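Long-range contacts in methyl-accepting chemotaxis protein, putative (PDB 3OOV), which probably acts as a chemotaxis signal transducer, the crystallised fragment being a GAF domain that is likely to sense a ligand or relay a signal: residues 49-60 and 103-111; 75-86 and 115-126. All blocks are in the same frame, centred on the assembly; numbering follows the deposited sequence.

Contact 1: residues 49-60 and 103-111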
loop_
_atom_site.group_PDB
_atom_site.type_symbol
_atom_site.label_atom_id
_atom_site.label_comp_id
_atom_site.label_asym_id
_atom_site.label_seq_id
_atom_site.Cartn_x
_atom_site.Cartn_y
_atom_site.Cartn_z
ATOM N N LEU A 49 -5.862 18.291 -8.927
ATOM C CA LEU A 49 -5.604 17.280 -9.940
ATOM C C LEU A 49 -6.404 17.553 -11.216
ATOM O O LEU A 49 -7.613 17.664 -11.158
ATOM C CB LEU A 49 -6.083 15.946 -9.405
ATOM C CG LEU A 49 -5.259 15.294 -8.276
ATOM C CD1 LEU A 49 -6.083 14.001 -7.743
ATOM C CD2 LEU A 49 -3.803 14.963 -8.688
ATOM N N SER A 50 -5.761 17.557 -12.367
ATOM C CA SER A 50 -6.544 17.656 -13.528
ATOM C C SER A 50 -6.751 16.241 -14.161
ATOM O O SER A 50 -5.913 15.332 -14.065
ATOM C CB SER A 50 -6.003 18.750 -14.458
ATOM O OG SER A 50 -4.872 18.270 -15.104
ATOM N N PHE A 51 -7.942 16.022 -14.684
ATOM C CA PHE A 51 -8.315 14.701 -15.135
ATOM C C PHE A 51 -7.811 14.587 -16.586
ATOM O O PHE A 51 -8.325 15.252 -17.442
ATOM C CB PHE A 51 -9.832 14.584 -15.023
ATOM C CG PHE A 51 -10.381 13.145 -14.811
ATOM C CD1 PHE A 51 -11.531 12.949 -14.048
ATOM C CD2 PHE A 51 -9.789 12.029 -15.422
ATOM C CE1 PHE A 51 -12.063 11.639 -13.842
ATOM C CE2 PHE A 51 -10.314 10.735 -15.229
ATOM C CZ PHE A 51 -11.453 10.538 -14.503
ATOM N N VAL A 52 -6.822 13.751 -16.845
ATOM C CA VAL A 52 -6.120 13.700 -18.139
ATOM C C VAL A 52 -6.583 12.572 -19.076
ATOM O O VAL A 52 -6.762 12.780 -20.303
ATOM C CB VAL A 52 -4.571 13.623 -17.910
ATOM C CG1 VAL A 52 -3.818 13.403 -19.254
ATOM C CG2 VAL A 52 -4.087 14.907 -17.237
ATOM N N ALA A 53 -6.782 11.380 -18.508
ATOM C CA ALA A 53 -7.249 10.218 -19.251
ATOM C C ALA A 53 -8.310 9.478 -18.467
ATOM O O ALA A 53 -8.256 9.377 -17.240
ATOM C CB ALA A 53 -6.095 9.294 -19.638
ATOM N N ALA A 54 -9.326 9.017 -19.203
ATOM C CA ALA A 54 -10.435 8.209 -18.681
ATOM C C ALA A 54 -10.746 7.261 -19.793
ATOM O O ALA A 54 -11.162 7.661 -20.875
ATOM C CB ALA A 54 -11.619 9.029 -18.356
ATOM N N VAL A 55 -10.419 6.018 -19.605
ATOM C CA VAL A 55 -10.814 5.031 -20.565
ATOM C C VAL A 55 -11.873 4.148 -19.855
ATOM O O VAL A 55 -11.832 3.936 -18.599
ATOM C CB VAL A 55 -9.534 4.330 -21.085
ATOM C CG1 VAL A 55 -9.854 3.251 -21.986
ATOM C CG2 VAL A 55 -8.701 5.336 -21.899
ATOM N N GLY A 56 -12.860 3.701 -20.622
ATOM C CA GLY A 56 -13.872 2.769 -20.127
ATOM C C GLY A 56 -15.131 3.412 -19.584
ATOM O O GLY A 56 -16.110 2.707 -19.282
ATOM N N THR A 57 -15.125 4.732 -19.428
ATOM C CA THR A 57 -16.325 5.428 -18.952
ATOM C C THR A 57 -16.930 6.086 -20.174
ATOM O O THR A 57 -16.299 6.973 -20.783
ATOM C CB THR A 57 -16.024 6.454 -17.815
ATOM O OG1 THR A 57 -15.602 5.732 -16.649
ATOM C CG2 THR A 57 -17.319 7.232 -17.441
ATOM N N ALA A 58 -18.119 5.613 -20.566
ATOM C CA ALA A 58 -18.781 6.144 -21.793
ATOM C C ALA A 58 -19.303 7.557 -21.554
ATOM O O ALA A 58 -19.708 7.892 -20.423
ATOM C CB ALA A 58 -19.994 5.152 -22.338
ATOM N N ASP A 59 -19.393 8.337 -22.625
ATOM C CA ASP A 59 -20.104 9.649 -22.601
ATOM C C ASP A 59 -19.345 10.636 -21.662
ATOM O O ASP A 59 -19.945 11.375 -20.869
ATOM C CB ASP A 59 -21.585 9.499 -22.153
ATOM C CG ASP A 59 -22.445 8.548 -23.088
ATOM O OD1 ASP A 59 -22.051 8.330 -24.271
ATOM O OD2 ASP A 59 -23.503 7.996 -22.587
ATOM N N PHE A 60 -18.026 10.630 -21.761
ATOM C CA PHE A 60 -17.201 11.383 -20.825
ATOM C C PHE A 60 -15.892 11.739 -21.468
ATOM O O PHE A 60 -15.173 10.915 -22.007
ATOM C CB PHE A 60 -16.983 10.627 -19.491
ATOM C CG PHE A 60 -16.082 11.323 -18.517
ATOM C CD1 PHE A 60 -16.446 12.518 -17.928
ATOM C CD2 PHE A 60 -14.866 10.745 -18.141
ATOM C CE1 PHE A 60 -15.618 13.143 -16.989
ATOM C CE2 PHE A 60 -14.059 11.355 -17.176
ATOM C CZ PHE A 60 -14.421 12.538 -16.613
ATOM N N PRO A 103 -16.504 17.651 -5.236
ATOM C CA PRO A 103 -17.035 17.379 -6.574
ATOM C C PRO A 103 -16.648 16.028 -7.142
ATOM O O PRO A 103 -17.140 15.699 -8.242
ATOM C CB PRO A 103 -16.431 18.522 -7.431
ATOM C CG PRO A 103 -15.022 18.697 -6.813
ATOM C CD PRO A 103 -15.308 18.527 -5.299
ATOM N N TYR A 104 -15.754 15.267 -6.464
ATOM C CA TYR A 104 -15.282 13.973 -7.028
ATOM C C TYR A 104 -16.482 12.978 -7.272
ATOM O O TYR A 104 -16.471 12.196 -8.225
ATOM C CB TYR A 104 -14.234 13.304 -6.125
ATOM C CG TYR A 104 -12.814 13.924 -6.039
ATOM C CD1 TYR A 104 -11.746 13.316 -6.681
ATOM C CD2 TYR A 104 -12.556 15.063 -5.262
ATOM C CE1 TYR A 104 -10.451 13.822 -6.589
ATOM C CE2 TYR A 104 -11.253 15.584 -5.139
ATOM C CZ TYR A 104 -10.226 14.968 -5.811
ATOM O OH TYR A 104 -8.947 15.438 -5.762
ATOM N N ASP A 105 -17.496 13.017 -6.434
ATOM C CA ASP A 105 -18.544 12.012 -6.497
ATOM C C ASP A 105 -19.654 12.377 -7.509
ATOM O O ASP A 105 -20.642 11.657 -7.644
ATOM C CB ASP A 105 -19.119 11.768 -5.102
ATOM C CG ASP A 105 -20.003 12.914 -4.599
ATOM O OD1 ASP A 105 -20.578 12.732 -3.512
ATOM O OD2 ASP A 105 -20.125 13.986 -5.248
ATOM N N ALA A 106 -19.448 13.486 -8.220
ATOM C CA ALA A 106 -20.311 13.881 -9.338
ATOM C C ALA A 106 -19.785 13.234 -10.627
ATOM O O ALA A 106 -20.428 13.352 -11.669
ATOM C CB ALA A 106 -20.322 15.440 -9.494
ATOM N N ILE A 107 -18.612 12.576 -10.575
ATOM C CA ILE A 107 -18.026 12.025 -11.794
ATOM C C ILE A 107 -18.231 10.493 -11.839
ATOM O O ILE A 107 -17.657 9.744 -10.995
ATOM C CB ILE A 107 -16.539 12.360 -11.887
ATOM C CG1 ILE A 107 -16.299 13.787 -11.309
ATOM C CG2 ILE A 107 -15.926 12.072 -13.306
ATOM C CD1 ILE A 107 -15.474 14.751 -12.129
ATOM N N ARG A 108 -18.942 10.019 -12.870
ATOM C CA ARG A 108 -19.230 8.587 -13.017
ATOM C C ARG A 108 -17.961 7.753 -13.064
ATOM O O ARG A 108 -17.925 6.638 -12.531
ATOM C CB ARG A 108 -20.053 8.291 -14.294
ATOM C CG ARG A 108 -21.570 8.561 -14.131
ATOM C CD ARG A 108 -22.342 8.164 -15.467
ATOM N NE ARG A 108 -21.910 9.053 -16.552
ATOM C CZ ARG A 108 -21.284 8.713 -17.659
ATOM N NH1 ARG A 108 -20.937 7.454 -17.923
ATOM N NH2 ARG A 108 -20.977 9.668 -18.515
ATOM N N ALA A 109 -16.911 8.312 -13.673
ATOM C CA ALA A 109 -15.692 7.566 -13.937
ATOM C C ALA A 109 -15.006 7.214 -12.629
ATOM O O ALA A 109 -14.260 6.247 -12.615
ATOM C CB ALA A 109 -14.737 8.378 -14.851
ATOM N N LEU A 110 -15.258 8.027 -11.588
ATOM C CA LEU A 110 -14.692 7.941 -10.257
ATOM C C LEU A 110 -15.625 7.317 -9.210
ATOM O O LEU A 110 -15.235 7.231 -8.020
ATOM C CB LEU A 110 -14.297 9.354 -9.722
ATOM C CG LEU A 110 -13.241 10.073 -10.563
ATOM C CD1 LEU A 110 -12.783 11.332 -9.859
ATOM C CD2 LEU A 110 -11.997 9.165 -10.844
ATOM N N ARG A 111 -16.813 6.872 -9.620
ATOM C CA ARG A 111 -17.779 6.372 -8.630
ATOM C C ARG A 111 -17.698 4.872 -8.274
ATOM O O ARG A 111 -18.608 4.368 -7.700
ATOM C CB ARG A 111 -19.195 6.636 -9.106
ATOM C CG ARG A 111 -19.672 8.009 -8.877
ATOM C CD ARG A 111 -21.078 8.015 -9.409
ATOM N NE ARG A 111 -21.556 9.356 -9.244
ATOM C CZ ARG A 111 -22.543 9.875 -9.937
ATOM N NH1 ARG A 111 -23.184 9.136 -10.841
ATOM N NH2 ARG A 111 -22.885 11.133 -9.713
#

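Contact 2: residues 75-86 and 115-126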
loop_
_atom_site.group_PDB
_atom_site.type_symbol
_atom_site.label_atom_id
_atom_site.label_comp_id
_atom_site.label_asym_id
_atom_site.label_seq_id
_atom_site.Cartn_x
_atom_site.Cartn_y
_atom_site.Cartn_z
ATOM N N VAL A 75 -9.684 8.970 -0.691
ATOM C CA VAL A 75 -8.550 8.100 -0.762
ATOM C C VAL A 75 -7.648 8.445 -1.955
ATOM O O VAL A 75 -6.519 8.030 -2.026
ATOM C CB VAL A 75 -9.014 6.604 -0.821
ATOM C CG1 VAL A 75 -9.848 6.337 -2.092
ATOM C CG2 VAL A 75 -7.820 5.696 -0.791
ATOM N N ILE A 76 -8.170 9.163 -2.946
ATOM C CA ILE A 76 -7.299 9.628 -4.003
ATOM C C ILE A 76 -6.277 10.625 -3.461
ATOM O O ILE A 76 -5.083 10.531 -3.735
ATOM C CB ILE A 76 -8.094 10.248 -5.186
ATOM C CG1 ILE A 76 -8.834 9.121 -5.939
ATOM C CG2 ILE A 76 -7.142 10.984 -6.151
ATOM C CD1 ILE A 76 -9.927 9.591 -6.880
ATOM N N THR A 77 -6.757 11.584 -2.699
ATOM C CA THR A 77 -5.840 12.499 -2.018
ATOM C C THR A 77 -4.849 11.762 -1.101
ATOM O O THR A 77 -3.653 12.138 -1.028
ATOM C CB THR A 77 -6.673 13.484 -1.170
ATOM O OG1 THR A 77 -7.465 14.226 -2.079
ATOM C CG2 THR A 77 -5.762 14.475 -0.344
ATOM N N LYS A 78 -5.325 10.745 -0.378
ATOM C CA LYS A 78 -4.385 10.000 0.510
ATOM C C LYS A 78 -3.356 9.286 -0.253
ATOM O O LYS A 78 -2.185 9.250 0.192
ATOM C CB LYS A 78 -5.093 9.042 1.451
ATOM C CG LYS A 78 -5.782 9.758 2.583
ATOM C CD LYS A 78 -7.103 9.107 2.960
ATOM C CE LYS A 78 -6.841 7.824 3.697
ATOM N NZ LYS A 78 -6.005 8.157 4.956
ATOM N N CYS A 79 -3.756 8.649 -1.378
ATOM C CA CYS A 79 -2.762 8.029 -2.260
ATOM C C CYS A 79 -1.652 9.040 -2.664
ATOM O O CYS A 79 -0.416 8.731 -2.645
ATOM C CB CYS A 79 -3.425 7.517 -3.564
ATOM S SG CYS A 79 -2.248 6.812 -4.721
ATOM N N PHE A 80 -2.107 10.206 -3.121
ATOM C CA PHE A 80 -1.200 11.230 -3.645
ATOM C C PHE A 80 -0.232 11.706 -2.506
ATOM O O PHE A 80 0.992 11.737 -2.700
ATOM C CB PHE A 80 -1.994 12.433 -4.154
ATOM C CG PHE A 80 -1.131 13.500 -4.758
ATOM C CD1 PHE A 80 -0.772 13.426 -6.124
ATOM C CD2 PHE A 80 -0.686 14.575 -3.985
ATOM C CE1 PHE A 80 0.038 14.401 -6.690
ATOM C CE2 PHE A 80 0.117 15.573 -4.541
ATOM C CZ PHE A 80 0.458 15.497 -5.902
ATOM N N THR A 81 -0.799 12.032 -1.344
ATOM C CA THR A 81 -0.023 12.521 -0.185
ATOM C C THR A 81 0.993 11.478 0.363
ATOM O O THR A 81 2.145 11.791 0.637
ATOM C CB THR A 81 -1.002 13.058 0.899
ATOM O OG1 THR A 81 -1.888 14.014 0.271
ATOM C CG2 THR A 81 -0.313 13.898 1.889
ATOM N N ASP A 82 0.576 10.222 0.482
ATOM C CA ASP A 82 1.377 9.182 1.130
ATOM C C ASP A 82 2.207 8.386 0.134
ATOM O O ASP A 82 2.958 7.479 0.518
ATOM C CB ASP A 82 0.455 8.166 1.827
ATOM C CG ASP A 82 -0.419 8.762 2.926
ATOM O OD1 ASP A 82 -0.260 9.940 3.292
ATOM O OD2 ASP A 82 -1.330 8.018 3.420
ATOM N N ARG A 83 2.000 8.630 -1.165
ATOM C CA ARG A 83 2.666 7.838 -2.253
ATOM C C ARG A 83 2.478 6.342 -2.006
ATOM O O ARG A 83 3.378 5.539 -2.170
ATOM C CB ARG A 83 4.162 8.204 -2.380
ATOM C CG ARG A 83 4.408 9.663 -2.723
ATOM C CD ARG A 83 5.945 9.950 -2.898
ATOM N NE ARG A 83 6.611 10.239 -1.618
ATOM C CZ ARG A 83 7.626 9.543 -1.113
ATOM N NH1 ARG A 83 8.144 8.487 -1.761
ATOM N NH2 ARG A 83 8.123 9.925 0.060
ATOM N N GLN A 84 1.293 5.964 -1.588
ATOM C CA GLN A 84 1.028 4.579 -1.288
ATOM C C GLN A 84 -0.105 4.063 -2.218
ATOM O O GLN A 84 -1.060 4.790 -2.487
ATOM C CB GLN A 84 0.676 4.414 0.200
ATOM C CG GLN A 84 1.311 3.164 0.903
ATOM C CD GLN A 84 2.851 3.128 0.894
ATOM O OE1 GLN A 84 3.456 2.058 0.700
ATOM N NE2 GLN A 84 3.504 4.309 1.094
ATOM N N VAL A 85 0.051 2.839 -2.726
ATOM C CA VAL A 85 -1.038 2.082 -3.392
ATOM C C VAL A 85 -2.115 1.833 -2.363
ATOM O O VAL A 85 -1.816 1.295 -1.249
ATOM C CB VAL A 85 -0.536 0.767 -3.969
ATOM C CG1 VAL A 85 -1.712 -0.049 -4.616
ATOM C CG2 VAL A 85 0.558 1.033 -4.997
ATOM N N TYR A 86 -3.337 2.263 -2.685
ATOM C CA TYR A 86 -4.519 1.953 -1.865
ATOM C C TYR A 86 -5.351 0.943 -2.625
ATOM O O TYR A 86 -5.815 1.224 -3.725
ATOM C CB TYR A 86 -5.382 3.180 -1.508
ATOM C CG TYR A 86 -4.822 3.962 -0.325
ATOM C CD1 TYR A 86 -5.238 3.714 0.986
ATOM C CD2 TYR A 86 -3.813 4.937 -0.521
ATOM C CE1 TYR A 86 -4.702 4.485 2.081
ATOM C CE2 TYR A 86 -3.224 5.645 0.570
ATOM C CZ TYR A 86 -3.678 5.428 1.849
ATOM O OH TYR A 86 -3.059 6.151 2.881
ATOM N N PHE A 115 -11.781 -0.408 -5.958
ATOM C CA PHE A 115 -10.776 0.120 -6.849
ATOM C C PHE A 115 -9.392 0.030 -6.260
ATOM O O PHE A 115 -9.238 -0.159 -5.050
ATOM C CB PHE A 115 -11.078 1.610 -7.135
ATOM C CG PHE A 115 -11.303 2.415 -5.871
ATOM C CD1 PHE A 115 -10.214 2.839 -5.105
ATOM C CD2 PHE A 115 -12.588 2.630 -5.391
ATOM C CE1 PHE A 115 -10.446 3.550 -3.915
ATOM C CE2 PHE A 115 -12.841 3.301 -4.189
ATOM C CZ PHE A 115 -11.740 3.760 -3.438
ATOM N N VAL A 116 -8.418 0.265 -7.112
ATOM C CA VAL A 116 -7.015 0.556 -6.724
ATOM C C VAL A 116 -6.605 1.947 -7.181
ATOM O O VAL A 116 -6.858 2.366 -8.385
ATOM C CB VAL A 116 -6.097 -0.422 -7.489
ATOM C CG1 VAL A 116 -4.605 -0.006 -7.420
ATOM C CG2 VAL A 116 -6.306 -1.927 -6.925
ATOM N N ILE A 117 -5.985 2.682 -6.267
ATOM C CA ILE A 117 -5.326 3.986 -6.611
ATOM C C ILE A 117 -3.830 3.797 -6.405
ATOM O O ILE A 117 -3.377 3.309 -5.353
ATOM C CB ILE A 117 -5.747 5.150 -5.709
ATOM C CG1 ILE A 117 -7.232 5.091 -5.272
ATOM C CG2 ILE A 117 -5.281 6.494 -6.356
ATOM C CD1 ILE A 117 -8.311 5.293 -6.493
ATOM N N CYS A 118 -3.079 4.216 -7.405
ATOM C CA CYS A 118 -1.656 3.970 -7.461
ATOM C C CYS A 118 -0.969 5.317 -7.809
ATOM O O CYS A 118 -1.390 5.981 -8.731
ATOM C CB CYS A 118 -1.362 2.897 -8.487
ATOM S SG CYS A 118 0.406 2.735 -8.772
ATOM N N PRO A 119 0.012 5.750 -7.015
ATOM C CA PRO A 119 0.597 7.092 -7.225
ATOM C C PRO A 119 1.538 7.023 -8.420
ATOM O O PRO A 119 2.086 5.959 -8.690
ATOM C CB PRO A 119 1.407 7.331 -5.940
ATOM C CG PRO A 119 1.894 5.848 -5.526
ATOM C CD PRO A 119 0.688 4.981 -5.938
ATOM N N ILE A 120 1.679 8.117 -9.160
ATOM C CA ILE A 120 2.726 8.208 -10.178
ATOM C C ILE A 120 3.839 9.007 -9.495
ATOM O O ILE A 120 3.617 10.115 -9.040
ATOM C CB ILE A 120 2.210 8.958 -11.423
ATOM C CG1 ILE A 120 1.010 8.162 -12.046
ATOM C CG2 ILE A 120 3.417 9.192 -12.434
ATOM C CD1 ILE A 120 0.091 9.014 -12.935
ATOM N N VAL A 121 5.025 8.436 -9.369
ATOM C CA VAL A 121 6.002 9.033 -8.467
ATOM C C VAL A 121 7.208 9.359 -9.284
ATOM O O VAL A 121 7.744 8.507 -10.025
ATOM C CB VAL A 121 6.386 8.091 -7.259
ATOM C CG1 VAL A 121 7.515 8.722 -6.397
ATOM C CG2 VAL A 121 5.151 7.785 -6.360
ATOM N N VAL A 122 7.625 10.619 -9.184
ATOM C CA VAL A 122 8.880 11.068 -9.810
ATOM C C VAL A 122 9.820 11.586 -8.707
ATOM O O VAL A 122 9.439 12.424 -7.898
ATOM C CB VAL A 122 8.584 12.080 -10.952
ATOM C CG1 VAL A 122 9.779 13.036 -11.186
ATOM C CG2 VAL A 122 8.206 11.323 -12.219
ATOM N N LYS A 123 11.002 10.981 -8.620
ATOM C CA LYS A 123 12.038 11.343 -7.646
ATOM C C LYS A 123 11.519 11.537 -6.215
ATOM O O LYS A 123 11.758 12.576 -5.578
ATOM C CB LYS A 123 12.863 12.568 -8.123
ATOM C CG LYS A 123 14.165 12.167 -8.904
ATOM C CD LYS A 123 14.066 12.227 -10.452
ATOM C CE LYS A 123 14.643 13.568 -11.021
ATOM N NZ LYS A 123 14.357 13.850 -12.514
ATOM N N GLY A 124 10.789 10.543 -5.721
ATOM C CA GLY A 124 10.233 10.650 -4.381
ATOM C C GLY A 124 9.049 11.592 -4.182
ATOM O O GLY A 124 8.610 11.784 -3.036
ATOM N N GLU A 125 8.502 12.171 -5.264
ATOM C CA GLU A 125 7.245 12.946 -5.101
ATOM C C GLU A 125 6.129 12.438 -6.036
ATOM O O GLU A 125 6.403 12.103 -7.202
ATOM C CB GLU A 125 7.475 14.471 -5.297
ATOM C CG GLU A 125 8.953 14.906 -5.206
ATOM C CD GLU A 125 9.202 16.112 -4.301
ATOM O OE1 GLU A 125 9.165 15.929 -3.049
ATOM O OE2 GLU A 125 9.460 17.237 -4.828
ATOM N N ALA A 126 4.897 12.377 -5.524
ATOM C CA ALA A 126 3.747 12.051 -6.358
ATOM C C ALA A 126 3.490 13.230 -7.269
ATOM O O ALA A 126 3.434 14.399 -6.831
ATOM C CB ALA A 126 2.526 11.797 -5.527
HETATM O O HOH W 1 3.889 13.276 -2.818
#

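Contact 1: residues 49-60 and 103-111
Phe51 and Phe60 close on Ile107, Ala109 and Leu110 where a strand of the GAF-domain sheet meets the long loop that precedes strand 115-122. This apolar cluster is the tight part. Phe51 has CG anti to the backbone N (chi1 -153°), which sends its ring toward the loop. Its CE1 lies 3.8 Å from Leu110 CG, and the two side chains run past each other in opposite directions. Phe60 CE2 sits above one face of the Phe51 ring, toward its rim. The far end of Phe60 meets the CG2 branch of Ile107, with CZ 3.7 Å from CG2. Ala109 CB sits between the two rings and Thr57, and Thr57 OG1 approaches it to 3.3 Å. That hydroxyl is hydrogen-bonded to Arg36. Leu49 meets the loop through one atom, CD1 against Tyr104 OH, which is bonded to Pro68 O. A glycerol, probably from the crystallisation liquor, is hydrogen-bonded to Ala109 O and Leu110 O. The solvent side is polar and rests largely on Arg108. Its chain, bent at chi3, reaches over to the exposed turn at 58-59. The guanidinium holds Ala58 O end-on and in plane, with NH1 at 2.8 Å and NH2 at 2.9 Å.

Contact 2: residues 75-86 and 115-126
Helix 75-82 runs over strand 115-122 at 34° and 7.6 Å between axes, and the chain then turns back so that Tyr86 and Ile117 form an antiparallel hydrogen-bonded pair, N to O 2.9 Å both ways. Ile117 is the main side chain under the helix. Its CG2 lies against Cys79 SG at 3.5 Å, while its CD1 meets Ile76 CG1, the two isoleucines crossing at about a right angle. Cys79 SG, anti to the backbone N (chi1 177°), also touches Pro119 N and CD. At the N-terminal end of the helix, Val75 CG1 presses on Phe115 CE1 at 3.4 Å. Toward the other end, Ala126 CB lies over one face of the Phe80 ring in a CH-pi contact, 3.9 Å from the centroid. A water joins Phe80 O to Ala126 N. Arg83 leaves the helix with positive phi and bends at chi3 (-85°). Gly124 O then lies over one face of its guanidinium, 2.9 Å from NE but at too poor an angle for a hydrogen bond. Its NH2 is hydrogen-bonded to Ala93 O of the second subunit, whose Tyr94 makes a cation-pi contact with it. A helix packed on the antiparallel sheet and leading into the strand outermost within the chain is consistent with the GAF fold.

Both contacts reach the same antiparallel sheet of the GAF domain. Contact 1 uses strand 48-55 and a long loop, whereas contact 2 uses helix 74-82 with the hairpin of strands 115-122 and 125-133. Both are partly buried, but contact 2 is the more enclosed: one of its 17 touching residues is exposed, against three of 11 in contact 1. The apolar part of contact 1 sets two phenylalanine rings against aliphatic side chains and gives way to an exposed arginine that grips a backbone carbonyl. That of contact 2 is mostly aliphatic, with sulfur, and is joined to sheet hydrogen bonds; its arginine lies at the interface with the second subunit, which does not touch contact 1. The two meet where Leu49 CD1 packs on Ile76 CG2 at 3.6 Å.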